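Local coordinates for kinase-associated protein B (Bacillus cereus, PDB 1Y71), which is of unknown function but probably associates with a kinase, and belongs to the KapB family of SH3-like proteins, at residues N75-E78 and Q79-K82; Q122-K125 and K126-L130. All blocks are in the same frame, centred on the assembly; numbering follows the deposited sequence.

Interaction 1 (N75-E78 and Q79-K82); sequences NIPE and QMVK
The CG2 methyl of I76 is the meeting point of two side chains from the far side of a tight bend: it lies 3.6 Å from CG2 of V81 and 3.8 Å from CB of M80. Both partners cross the isoleucine at about a right angle. The touching is done by branch methyls and a CB. I76 presents this methyl because CG1 lies beside the backbone N (chi1 -59°), which puts CG2 anti to it; I76 also packs on V37 of the neighbouring strand 34-42. V81 also packs on Y35 and V14. M80, a selenomethionine, is bent at both CG and SE, and beyond its CB the chain leads off from I76; its CG stays 4.3 Å from P77 CB. Q79 also folds back, its bent chain setting the carboxamide beside the P77 ring. The bend itself is a 3-10 turn: M80 N donates to P77 O at 3.0 Å and V81 N to E78 O at 3.3 Å. E78 points away from 79-82, though its CB still touches Q79 N, and an extended chain carries its carboxylate outward. A short 3-10 turn linking the last two strands is as in SH3-like barrels. Apolar contact on the sheet side and successive backbone bonds hold this one, so the exposed polar ends of E78 and Q79 probably contribute little to it.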
ATOM      1  N   ASN B  75     -16.365  -0.013 -10.598  1.00 29.77           N
ATOM      2  CA  ASN B  75     -16.459   0.975 -11.656  1.00 29.65           C
ATOM      3  C   ASN B  75     -16.616   2.395 -11.120  1.00 28.50           C
ATOM      4  O   ASN B  75     -17.507   2.668 -10.314  1.00 27.80           O
ATOM      5  CB  ASN B  75     -17.623   0.638 -12.574  1.00 30.56           C
ATOM      6  CG  ASN B  75     -17.638   1.498 -13.815  1.00 35.16           C
ATOM      7  OD1 ASN B  75     -16.593   1.700 -14.449  1.00 42.38           O
ATOM      8  ND2 ASN B  75     -18.813   1.981 -14.195  1.00 39.30           N
ATOM      9  N   ILE B  76     -15.738   3.291 -11.571  1.00 28.05           N
ATOM     10  CA  ILE B  76     -15.741   4.684 -11.100  1.00 28.30           C
ATOM     11  C   ILE B  76     -15.724   5.626 -12.284  1.00 28.10           C
ATOM     12  O   ILE B  76     -14.857   5.501 -13.155  1.00 28.18           O
ATOM     13  CB  ILE B  76     -14.549   4.958 -10.098  1.00 27.85           C
ATOM     14  CG1 ILE B  76     -14.656   4.023  -8.897  1.00 28.37           C
ATOM     15  CG2 ILE B  76     -14.515   6.432  -9.594  1.00 27.41           C
ATOM     16  CD1 ILE B  76     -13.524   4.148  -7.928  1.00 27.80           C
ATOM     17  N   PRO B  77     -16.652   6.612 -12.302  1.00 28.84           N
ATOM     18  CA  PRO B  77     -16.681   7.567 -13.416  1.00 28.80           C
ATOM     19  C   PRO B  77     -15.338   8.295 -13.487  1.00 28.79           C
ATOM     20  O   PRO B  77     -14.730   8.585 -12.440  1.00 26.68           O
ATOM     21  CB  PRO B  77     -17.813   8.538 -13.030  1.00 29.59           C
ATOM     22  CG  PRO B  77     -18.628   7.824 -12.016  1.00 28.67           C
ATOM     23  CD  PRO B  77     -17.674   6.923 -11.284  1.00 29.21           C
ATOM     24  N   GLU B  78     -14.903   8.602 -14.701  1.00 28.56           N
ATOM     25  CA  GLU B  78     -13.565   9.149 -14.948  1.00 30.63           C
ATOM     26  C   GLU B  78     -13.274  10.497 -14.255  1.00 29.78           C
ATOM     27  O   GLU B  78     -12.119  10.800 -13.956  1.00 30.06           O
ATOM     28  CB  GLU B  78     -13.256   9.206 -16.453  1.00 29.91           C
ATOM     29  CG  GLU B  78     -13.994  10.318 -17.194  1.00 33.96           C
ATOM     30  CD  GLU B  78     -14.025  10.150 -18.731  1.00 34.55           C
ATOM     31  OE1 GLU B  78     -13.446   9.169 -19.269  1.00 38.36           O
ATOM     32  OE2 GLU B  78     -14.658  11.022 -19.398  1.00 42.40           O
ATOM     33  N   GLN B  79     -14.313  11.273 -13.979  1.00 29.58           N
ATOM     34  CA  GLN B  79     -14.174  12.596 -13.338  1.00 29.89           C
ATOM     35  C   GLN B  79     -13.769  12.450 -11.880  1.00 28.46           C
ATOM     36  O   GLN B  79     -13.254  13.399 -11.265  1.00 27.92           O
ATOM     37  CB  GLN B  79     -15.510  13.362 -13.332  1.00 30.83           C
ATOM     38  CG  GLN B  79     -16.421  13.062 -14.520  1.00 35.15           C
ATOM     39  CD  GLN B  79     -17.575  12.145 -14.167  1.00 39.31           C
ATOM     40  OE1 GLN B  79     -18.368  12.433 -13.268  1.00 41.12           O
ATOM     41  NE2 GLN B  79     -17.694  11.055 -14.894  1.00 41.57           N
HETATM   42  N   MSE B  80     -14.038  11.267 -11.330  1.00 26.86           N
HETATM   43  CA  MSE B  80     -13.840  11.014  -9.910  1.00 25.53           C
HETATM   44  C   MSE B  80     -12.531  10.242  -9.691  1.00 24.57           C
HETATM   45  O   MSE B  80     -12.261   9.796  -8.574  1.00 22.92           O
HETATM   46  CB  MSE B  80     -15.047  10.234  -9.333  1.00 25.27           C
HETATM   47  CG  MSE B  80     -16.407  10.871  -9.682  1.00 27.69           C
HETATM   48 SE   MSE B  80     -16.459  12.693  -8.991  0.90 33.34          SE
HETATM   49  CE  MSE B  80     -17.010  12.340  -7.182  1.00 29.72           C
ATOM     50  N   VAL B  81     -11.765  10.054 -10.769  1.00 23.70           N
ATOM     51  CA  VAL B  81     -10.479   9.359 -10.712  1.00 23.51           C
ATOM     52  C   VAL B  81      -9.315  10.355 -10.912  1.00 24.45           C
ATOM     53  O   VAL B  81      -9.349  11.200 -11.828  1.00 24.44           O
ATOM     54  CB  VAL B  81     -10.391   8.171 -11.741  1.00 22.94           C
ATOM     55  CG1 VAL B  81      -9.023   7.445 -11.643  1.00 21.15           C
ATOM     56  CG2 VAL B  81     -11.508   7.156 -11.508  1.00 24.08           C
ATOM     57  N   LYS B  82      -8.293  10.266 -10.069  1.00 24.25           N
ATOM     58  CA  LYS B  82      -7.126  11.164 -10.184  1.00 24.95           C
ATOM     59  C   LYS B  82      -5.818  10.380 -10.015  1.00 25.01           C
ATOM     60  O   LYS B  82      -5.773   9.466  -9.195  1.00 23.12           O
ATOM     61  CB  LYS B  82      -7.205  12.238  -9.101  1.00 26.03           C
ATOM     62  CG  LYS B  82      -6.451  13.486  -9.471  1.00 31.29           C
ATOM     63  CD  LYS B  82      -5.662  14.063  -8.306  1.00 38.85           C
ATOM     64  CE  LYS B  82      -6.379  15.261  -7.707  1.00 40.87           C
ATOM     65  NZ  LYS B  82      -6.901  16.153  -8.792  1.00 44.63           N
TER

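Interaction 2 (Q122-K125 and K126-L130)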
ATOM      1  N   GLN B 122     -19.215   3.091  15.139  1.00 33.30           N
ATOM      2  CA  GLN B 122     -18.692   2.295  16.262  1.00 35.42           C
ATOM      3  C   GLN B 122     -18.908   0.792  16.010  1.00 35.70           C
ATOM      4  O   GLN B 122     -18.018  -0.013  16.240  1.00 36.66           O
ATOM      5  CB  GLN B 122     -19.299   2.729  17.606  1.00 35.09           C
ATOM      6  CG  GLN B 122     -18.793   4.069  18.137  1.00 36.23           C
ATOM      7  CD  GLN B 122     -19.585   4.573  19.353  1.00 37.39           C
ATOM      8  OE1 GLN B 122     -20.828   4.610  19.347  1.00 41.67           O
ATOM      9  NE2 GLN B 122     -18.861   4.965  20.407  1.00 40.80           N
ATOM     10  N   GLN B 123     -20.082   0.432  15.510  1.00 36.61           N
ATOM     11  CA  GLN B 123     -20.369  -0.953  15.160  1.00 37.41           C
ATOM     12  C   GLN B 123     -19.540  -1.426  13.980  1.00 37.54           C
ATOM     13  O   GLN B 123     -18.994  -2.546  14.010  1.00 37.95           O
ATOM     14  CB  GLN B 123     -21.853  -1.156  14.834  1.00 37.62           C
ATOM     15  CG  GLN B 123     -22.255  -2.634  14.670  1.00 38.96           C
ATOM     16  CD  GLN B 123     -21.825  -3.492  15.855  1.00 41.50           C
ATOM     17  OE1 GLN B 123     -22.013  -3.107  17.007  1.00 41.29           O
ATOM     18  NE2 GLN B 123     -21.221  -4.656  15.573  1.00 41.88           N
ATOM     19  N   LEU B 124     -19.484  -0.605  12.933  1.00 36.65           N
ATOM     20  CA  LEU B 124     -18.692  -0.939  11.740  1.00 37.16           C
ATOM     21  C   LEU B 124     -17.251  -1.289  12.119  1.00 36.90           C
ATOM     22  O   LEU B 124     -16.673  -2.244  11.596  1.00 36.55           O
ATOM     23  CB  LEU B 124     -18.710   0.202  10.727  1.00 36.69           C
ATOM     24  CG  LEU B 124     -19.804   0.240   9.668  1.00 37.17           C
ATOM     25  CD1 LEU B 124     -19.571   1.437   8.810  1.00 36.02           C
ATOM     26  CD2 LEU B 124     -19.805  -1.041   8.823  1.00 37.91           C
ATOM     27  N   LYS B 125     -16.703  -0.517  13.052  1.00 37.21           N
ATOM     28  CA  LYS B 125     -15.365  -0.736  13.588  1.00 38.28           C
ATOM     29  C   LYS B 125     -15.219  -2.161  14.152  1.00 37.69           C
ATOM     30  O   LYS B 125     -14.179  -2.803  13.985  1.00 37.35           O
ATOM     31  CB  LYS B 125     -15.063   0.308  14.669  1.00 37.92           C
ATOM     32  CG  LYS B 125     -13.697   0.132  15.330  1.00 40.14           C
ATOM     33  CD  LYS B 125     -13.362   1.245  16.312  1.00 40.46           C
ATOM     34  CE  LYS B 125     -12.021   0.923  17.004  1.00 44.35           C
ATOM     35  NZ  LYS B 125     -11.277   2.146  17.449  1.00 46.24           N
ATOM     36  N   LYS B 126     -16.277  -2.658  14.789  1.00 37.73           N
ATOM     37  CA  LYS B 126     -16.256  -4.012  15.339  1.00 37.72           C
ATOM     38  C   LYS B 126     -16.395  -5.029  14.213  1.00 37.09           C
ATOM     39  O   LYS B 126     -15.676  -6.028  14.182  1.00 37.65           O
ATOM     40  CB  LYS B 126     -17.346  -4.175  16.400  1.00 38.36           C
ATOM     41  CG  LYS B 126     -17.180  -3.208  17.555  1.00 40.89           C
ATOM     42  CD  LYS B 126     -18.234  -3.442  18.645  1.00 45.60           C
ATOM     43  CE  LYS B 126     -18.008  -2.532  19.847  1.00 47.05           C
ATOM     44  NZ  LYS B 126     -19.222  -2.462  20.701  1.00 48.47           N
ATOM     45  N   ASP B 127     -17.287  -4.740  13.265  1.00 35.74           N
ATOM     46  CA  ASP B 127     -17.532  -5.616  12.127  1.00 34.58           C
ATOM     47  C   ASP B 127     -16.295  -5.824  11.243  1.00 33.97           C
ATOM     48  O   ASP B 127     -16.064  -6.919  10.735  1.00 32.58           O
ATOM     49  CB  ASP B 127     -18.679  -5.075  11.291  1.00 34.26           C
ATOM     50  CG  ASP B 127     -19.993  -5.019  12.064  1.00 35.50           C
ATOM     51  OD1 ASP B 127     -20.092  -5.652  13.139  1.00 33.44           O
ATOM     52  OD2 ASP B 127     -20.924  -4.345  11.582  1.00 34.85           O
ATOM     53  N   TYR B 128     -15.514  -4.761  11.073  1.00 33.36           N
ATOM     54  CA  TYR B 128     -14.299  -4.798  10.267  1.00 33.35           C
ATOM     55  C   TYR B 128     -13.133  -5.569  10.899  1.00 35.48           C
ATOM     56  O   TYR B 128     -12.115  -5.812  10.228  1.00 35.34           O
ATOM     57  CB  TYR B 128     -13.805  -3.387  10.038  1.00 31.83           C
ATOM     58  CG  TYR B 128     -14.650  -2.524   9.117  1.00 29.79           C
ATOM     59  CD1 TYR B 128     -15.283  -3.054   8.002  1.00 27.13           C
ATOM     60  CD2 TYR B 128     -14.715  -1.152   9.320  1.00 30.97           C
ATOM     61  CE1 TYR B 128     -16.020  -2.234   7.136  1.00 29.34           C
ATOM     62  CE2 TYR B 128     -15.437  -0.323   8.456  1.00 28.94           C
ATOM     63  CZ  TYR B 128     -16.080  -0.868   7.377  1.00 28.85           C
ATOM     64  OH  TYR B 128     -16.785  -0.023   6.551  1.00 29.43           O
ATOM     65  N   LYS B 129     -13.266  -5.874  12.188  1.00 37.40           N
ATOM     66  CA  LYS B 129     -12.231  -6.559  12.994  1.00 40.34           C
ATOM     67  C   LYS B 129     -11.181  -5.611  13.581  1.00 41.78           C
ATOM     68  O   LYS B 129     -10.091  -6.055  13.951  1.00 42.93           O
ATOM     69  CB  LYS B 129     -11.548  -7.667  12.184  1.00 39.92           C
ATOM     70  CG  LYS B 129     -12.069  -9.056  12.449  1.00 41.29           C
ATOM     71  CD  LYS B 129     -13.570  -9.209  12.310  1.00 40.65           C
ATOM     72  CE  LYS B 129     -14.028 -10.396  13.110  1.00 39.40           C
ATOM     73  NZ  LYS B 129     -15.495 -10.512  13.155  1.00 40.07           N
ATOM     74  N   LEU B 130     -11.514  -4.324  13.691  1.00 43.44           N
ATOM     75  CA  LEU B 130     -10.557  -3.295  14.160  1.00 44.51           C
ATOM     76  C   LEU B 130     -10.827  -2.788  15.591  1.00 45.78           C
ATOM     77  O   LEU B 130     -11.896  -3.039  16.195  1.00 46.79           O
ATOM     78  CB  LEU B 130     -10.541  -2.093  13.202  1.00 43.78           C
ATOM     79  CG  LEU B 130     -10.793  -2.312  11.706  1.00 42.41           C
ATOM     80  CD1 LEU B 130     -11.134  -0.999  11.016  1.00 40.69           C
ATOM     81  CD2 LEU B 130      -9.605  -2.968  11.033  1.00 41.89           C
ATOM     82  OXT LEU B 130      -9.979  -2.086  16.175  1.00 46.08           O
TER
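L124 and Y128, one helical turn apart, form the close-packed side of this helix end. The leucine CD2 methyl lies 4.0 Å from CZ of the tyrosine, and its CB is equally near CE2, the two side chains crossing obliquely. The ring swings back beside its own backbone N and rests by the L124 carbonyl, whose O takes the Y128 N-H at 2.8 Å. The phenol OH reaches past the leucine to hydrogen bonds with H45 NE2 and A67 N, while L124 itself packs on H45, Q48 and E64, so this face is pressed against the loops. K125 packs separately on L99 of helix 91-104, its CE 3.7 Å from L130 OXT and its NZ in only a weak, long ion pair with E100. The side of Q122, Q123 and K126 is looser and exposed, with D127 partly so. There Q123, its chain bent at chi2, donates from NE2 to D127 OD1 at 2.9 Å, the acceptor lying in the amide plane but the donor standing 35° above the carboxylate, the two planes 49° apart. K126 stretches out past Q122 O. At the end of the helix, K129 takes positive phi (85°), its N bonds to K126 O, and L130 N returns to K125 O at 3.1 Å: a Schellman motif, which ends helix 112-127 and leaves L130 packed on T92 and L95 of helix 91-104.

Overall arrangement
The two contacts lie in different parts of one chain, on opposite sides of its centre, with centres about 28 Å apart and nearest atoms about 15 Å apart, so they do not touch. Interaction 1 comes first along the sequence and joins strands 73-77 and 81-83, the two outermost strands of the five-stranded antiparallel sheet, where the chain passes between the last two strands of what is probably an SH3-like sheet. Interaction 2 follows at the C-terminus, after helix 91-104, and closes helix 112-127, which packs beside that earlier helix. One thus bends the chain between edge strands and the other ends the helical pair, the sheet and helices together making up the KapB family fold.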